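Local coordinates for coelenterazine-binding protein with bound coelenterazine (Renilla muelleri, PDB 2HPS) that binds the luciferin coelenterazine and, once calcium is bound, makes it available for reaction with luciferase and oxygen, at residues Glu34-Ile39 and Leu62-Gln67. Numbering follows the deposited sequence.
Sequences EDYELI and LRVADQ. With CTZ (c2-hydroxy-coelenterazine), chain B.
Tyr36 OH, at the end of a side chain that packs against Val64 and Ala65, is gripped by three polar groups: O17 of the bound c2-hydroxy-coelenterazine, 2.6 Å from Tyr36 OH, together with Arg19 NH2 and Gln103 NE2. O17 lies at the edge of the tyrosine ring, in its plane, and either hydroxyl could be the donor to the other. With both neighbouring protein groups ending in N-H donors, the buried oxygen is well satisfied, and the arginine's charge would probably polarise the phenol. Tyrosine suits the place because its polar tip reaches the ligand while its ring packs between the two helices. A chi1 of 178°, which sets Val64 CG1 opposite the backbone N, brings this methyl to the hydroxyl end, 3.5 Å from Tyr36 OH; the branched valine offers it without a competing polar group. Ala65 CB lies 3.9 Å from Tyr36 CD2, and both methyls approach the ring obliquely. The short alanine side chain lets the ring lie close to the second helix, even near the backbone, with Tyr36 CE2 4.0 Å from Ala65 N. The segments lie on helices 33-47 and 51-68, within the first and second EF-hand ranges; their short axes run roughly antiparallel, at 145°, with a closest approach of 9.9 Å. Strands 30-32 and 75-77 also pair in this half, as in paired EF-hands. A phenylalanine in place of Tyr36 would probably keep much of the ring packing but leave ligand O17 without this hydroxyl partner. Ile39 adds an apolar wall to the pocket, its CG2 3.5 Å from ligand C10. Farther from the ligand, glutamate serves doubly: Glu37 lays its aliphatic CG 3.8 Å from Leu62 CD2, a purely apolar branch, while its carboxylate OE1 makes a salt bridge with Arg58.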
loop_
_atom_site.group_PDB
_atom_site.type_symbol
_atom_site.label_atom_id
_atom_site.label_comp_id
_atom_site.label_asym_id
_atom_site.label_seq_id
_atom_site.Cartn_x
_atom_site.Cartn_y
_atom_site.Cartn_z
ATOM N N GLU A 34 10.507 4.418 11.620
ATOM C CA GLU A 34 10.039 3.306 12.451
ATOM C C GLU A 34 8.535 3.067 12.355
ATOM O O GLU A 34 8.096 1.947 12.507
ATOM C CB GLU A 34 10.491 3.402 13.917
ATOM C CG GLU A 34 10.073 4.646 14.640
ATOM C CD GLU A 34 11.163 5.705 14.632
ATOM O OE1 GLU A 34 11.474 6.216 15.739
ATOM O OE2 GLU A 34 11.714 6.019 13.536
ATOM N N ASP A 35 7.757 4.123 12.103
ATOM C CA ASP A 35 6.315 3.967 11.819
ATOM C C ASP A 35 6.103 3.059 10.595
ATOM O O ASP A 35 5.186 2.223 10.563
ATOM C CB ASP A 35 5.658 5.330 11.558
ATOM C CG ASP A 35 5.664 6.256 12.784
ATOM O OD1 ASP A 35 5.664 5.777 13.938
ATOM O OD2 ASP A 35 5.638 7.490 12.571
ATOM N N TYR A 36 6.949 3.238 9.587
ATOM C CA TYR A 36 6.887 2.410 8.386
ATOM C C TYR A 36 7.292 0.954 8.684
ATOM O O TYR A 36 6.630 0.003 8.257
ATOM C CB TYR A 36 7.719 3.058 7.270
ATOM C CG TYR A 36 7.181 2.790 5.876
ATOM C CD1 TYR A 36 5.828 3.031 5.564
ATOM C CD2 TYR A 36 8.029 2.328 4.859
ATOM C CE1 TYR A 36 5.333 2.780 4.276
ATOM C CE2 TYR A 36 7.547 2.088 3.579
ATOM C CZ TYR A 36 6.204 2.307 3.294
ATOM O OH TYR A 36 5.756 2.059 2.009
ATOM N N GLU A 37 8.361 0.782 9.466
ATOM C CA GLU A 37 8.807 -0.542 9.909
ATOM C C GLU A 37 7.732 -1.263 10.708
ATOM O O GLU A 37 7.641 -2.474 10.657
ATOM C CB GLU A 37 10.064 -0.420 10.778
ATOM C CG GLU A 37 11.288 0.145 10.066
ATOM C CD GLU A 37 12.513 0.159 10.966
ATOM O OE1 GLU A 37 13.119 -0.918 11.123
ATOM O OE2 GLU A 37 12.866 1.237 11.508
ATOM N N LEU A 38 6.912 -0.515 11.449
ATOM C CA LEU A 38 5.832 -1.137 12.204
ATOM C C LEU A 38 4.882 -1.916 11.295
ATOM O O LEU A 38 4.415 -2.992 11.655
ATOM C CB LEU A 38 5.054 -0.083 12.998
ATOM C CG LEU A 38 3.822 -0.557 13.789
ATOM C CD1 LEU A 38 4.169 -1.607 14.835
ATOM C CD2 LEU A 38 3.121 0.665 14.442
ATOM N N ILE A 39 4.582 -1.346 10.130
ATOM C CA ILE A 39 3.759 -2.037 9.128
ATOM C C ILE A 39 4.403 -3.365 8.712
ATOM O O ILE A 39 3.747 -4.410 8.717
ATOM C CB ILE A 39 3.500 -1.128 7.915
ATOM C CG1 ILE A 39 2.642 0.051 8.368
ATOM C CG2 ILE A 39 2.814 -1.923 6.769
ATOM C CD1 ILE A 39 2.533 1.164 7.373
ATOM N N LEU A 62 12.219 -0.592 4.126
ATOM C CA LEU A 62 13.255 0.413 4.327
ATOM C C LEU A 62 13.680 1.038 3.008
ATOM O O LEU A 62 13.931 2.235 2.940
ATOM C CB LEU A 62 14.470 -0.189 5.045
ATOM C CG LEU A 62 14.253 -0.594 6.503
ATOM C CD1 LEU A 62 15.513 -1.320 6.986
ATOM C CD2 LEU A 62 13.912 0.591 7.404
ATOM N N ARG A 63 13.751 0.225 1.955
ATOM C CA ARG A 63 14.125 0.714 0.631
ATOM C C ARG A 63 13.135 1.780 0.140
ATOM O O ARG A 63 13.526 2.846 -0.359
ATOM C CB ARG A 63 14.207 -0.456 -0.358
ATOM C CG ARG A 63 14.889 -0.059 -1.696
ATOM C CD ARG A 63 14.915 -1.265 -2.653
ATOM N NE ARG A 63 13.585 -1.556 -3.191
ATOM C CZ ARG A 63 13.032 -0.906 -4.212
ATOM N NH1 ARG A 63 13.687 0.080 -4.819
ATOM N NH2 ARG A 63 11.811 -1.229 -4.613
ATOM N N VAL A 64 11.849 1.475 0.290
ATOM C CA VAL A 64 10.768 2.412 -0.030
ATOM C C VAL A 64 10.794 3.617 0.932
ATOM O O VAL A 64 10.646 4.747 0.484
ATOM C CB VAL A 64 9.403 1.687 -0.091
ATOM C CG1 VAL A 64 8.256 2.664 -0.365
ATOM C CG2 VAL A 64 9.444 0.615 -1.185
ATOM N N ALA A 65 11.052 3.386 2.220
ATOM C CA ALA A 65 11.170 4.506 3.190
ATOM C C ALA A 65 12.184 5.550 2.721
ATOM O O ALA A 65 11.960 6.763 2.841
ATOM C CB ALA A 65 11.525 3.989 4.584
ATOM N N ASP A 66 13.293 5.082 2.159
ATOM C CA ASP A 66 14.305 5.995 1.612
ATOM C C ASP A 66 13.726 6.895 0.526
ATOM O O ASP A 66 13.961 8.108 0.502
ATOM C CB ASP A 66 15.512 5.226 1.071
ATOM C CG ASP A 66 16.337 4.550 2.171
ATOM O OD1 ASP A 66 16.206 4.895 3.368
ATOM O OD2 ASP A 66 17.114 3.630 1.827
ATOM N N GLN A 67 12.943 6.306 -0.370
ATOM C CA GLN A 67 12.284 7.073 -1.421
ATOM C C GLN A 67 11.264 8.075 -0.861
ATOM O O GLN A 67 11.073 9.165 -1.424
ATOM C CB GLN A 67 11.596 6.119 -2.392
ATOM C CG GLN A 67 12.547 5.051 -2.977
ATOM C CD GLN A 67 11.853 4.101 -3.956
ATOM O OE1 GLN A 67 12.494 3.498 -4.829
ATOM N NE2 GLN A 67 10.547 3.959 -3.810
HETATM N N1 CTZ B . -1.912 -0.994 3.282
HETATM C C2 CTZ B . -1.461 -0.635 4.514
HETATM C C3 CTZ B . -2.657 -0.076 5.148
HETATM N N4 CTZ B . -3.705 -0.132 4.331
HETATM C C5 CTZ B . -4.984 0.267 4.488
HETATM C C6 CTZ B . -5.872 0.102 3.421
HETATM N N7 CTZ B . -5.471 -0.453 2.258
HETATM C C8 CTZ B . -4.199 -0.872 2.073
HETATM C C9 CTZ B . -3.245 -0.680 3.190
HETATM C C10 CTZ B . -0.054 -0.785 5.041
HETATM C C11 CTZ B . 0.826 0.080 4.174
HETATM C C12 CTZ B . 1.763 -0.518 3.333
HETATM C C13 CTZ B . 2.579 0.248 2.511
HETATM C C14 CTZ B . 2.446 1.640 2.547
HETATM C C15 CTZ B . 1.499 2.252 3.383
HETATM C C16 CTZ B . 0.683 1.468 4.202
HETATM O O17 CTZ B . 3.239 2.391 1.743
HETATM O O18 CTZ B . -2.723 0.422 6.339
HETATM C C19 CTZ B . -7.286 0.507 3.591
HETATM C C20 CTZ B . -7.644 1.622 4.352
HETATM C C21 CTZ B . -8.985 1.966 4.500
HETATM C C22 CTZ B . -9.982 1.183 3.901
HETATM C C23 CTZ B . -9.642 0.063 3.156
HETATM C C24 CTZ B . -8.293 -0.280 3.002
HETATM O O25 CTZ B . -11.284 1.541 4.071
HETATM C C26 CTZ B . -3.702 -1.477 0.773
HETATM C C27 CTZ B . -3.998 -2.954 0.777
HETATM C C28 CTZ B . -2.975 -3.901 0.804
HETATM C C29 CTZ B . -3.298 -5.258 0.801
HETATM C C30 CTZ B . -4.644 -5.656 0.787
HETATM C C31 CTZ B . -5.666 -4.708 0.746
HETATM C C32 CTZ B . -5.339 -3.350 0.734
#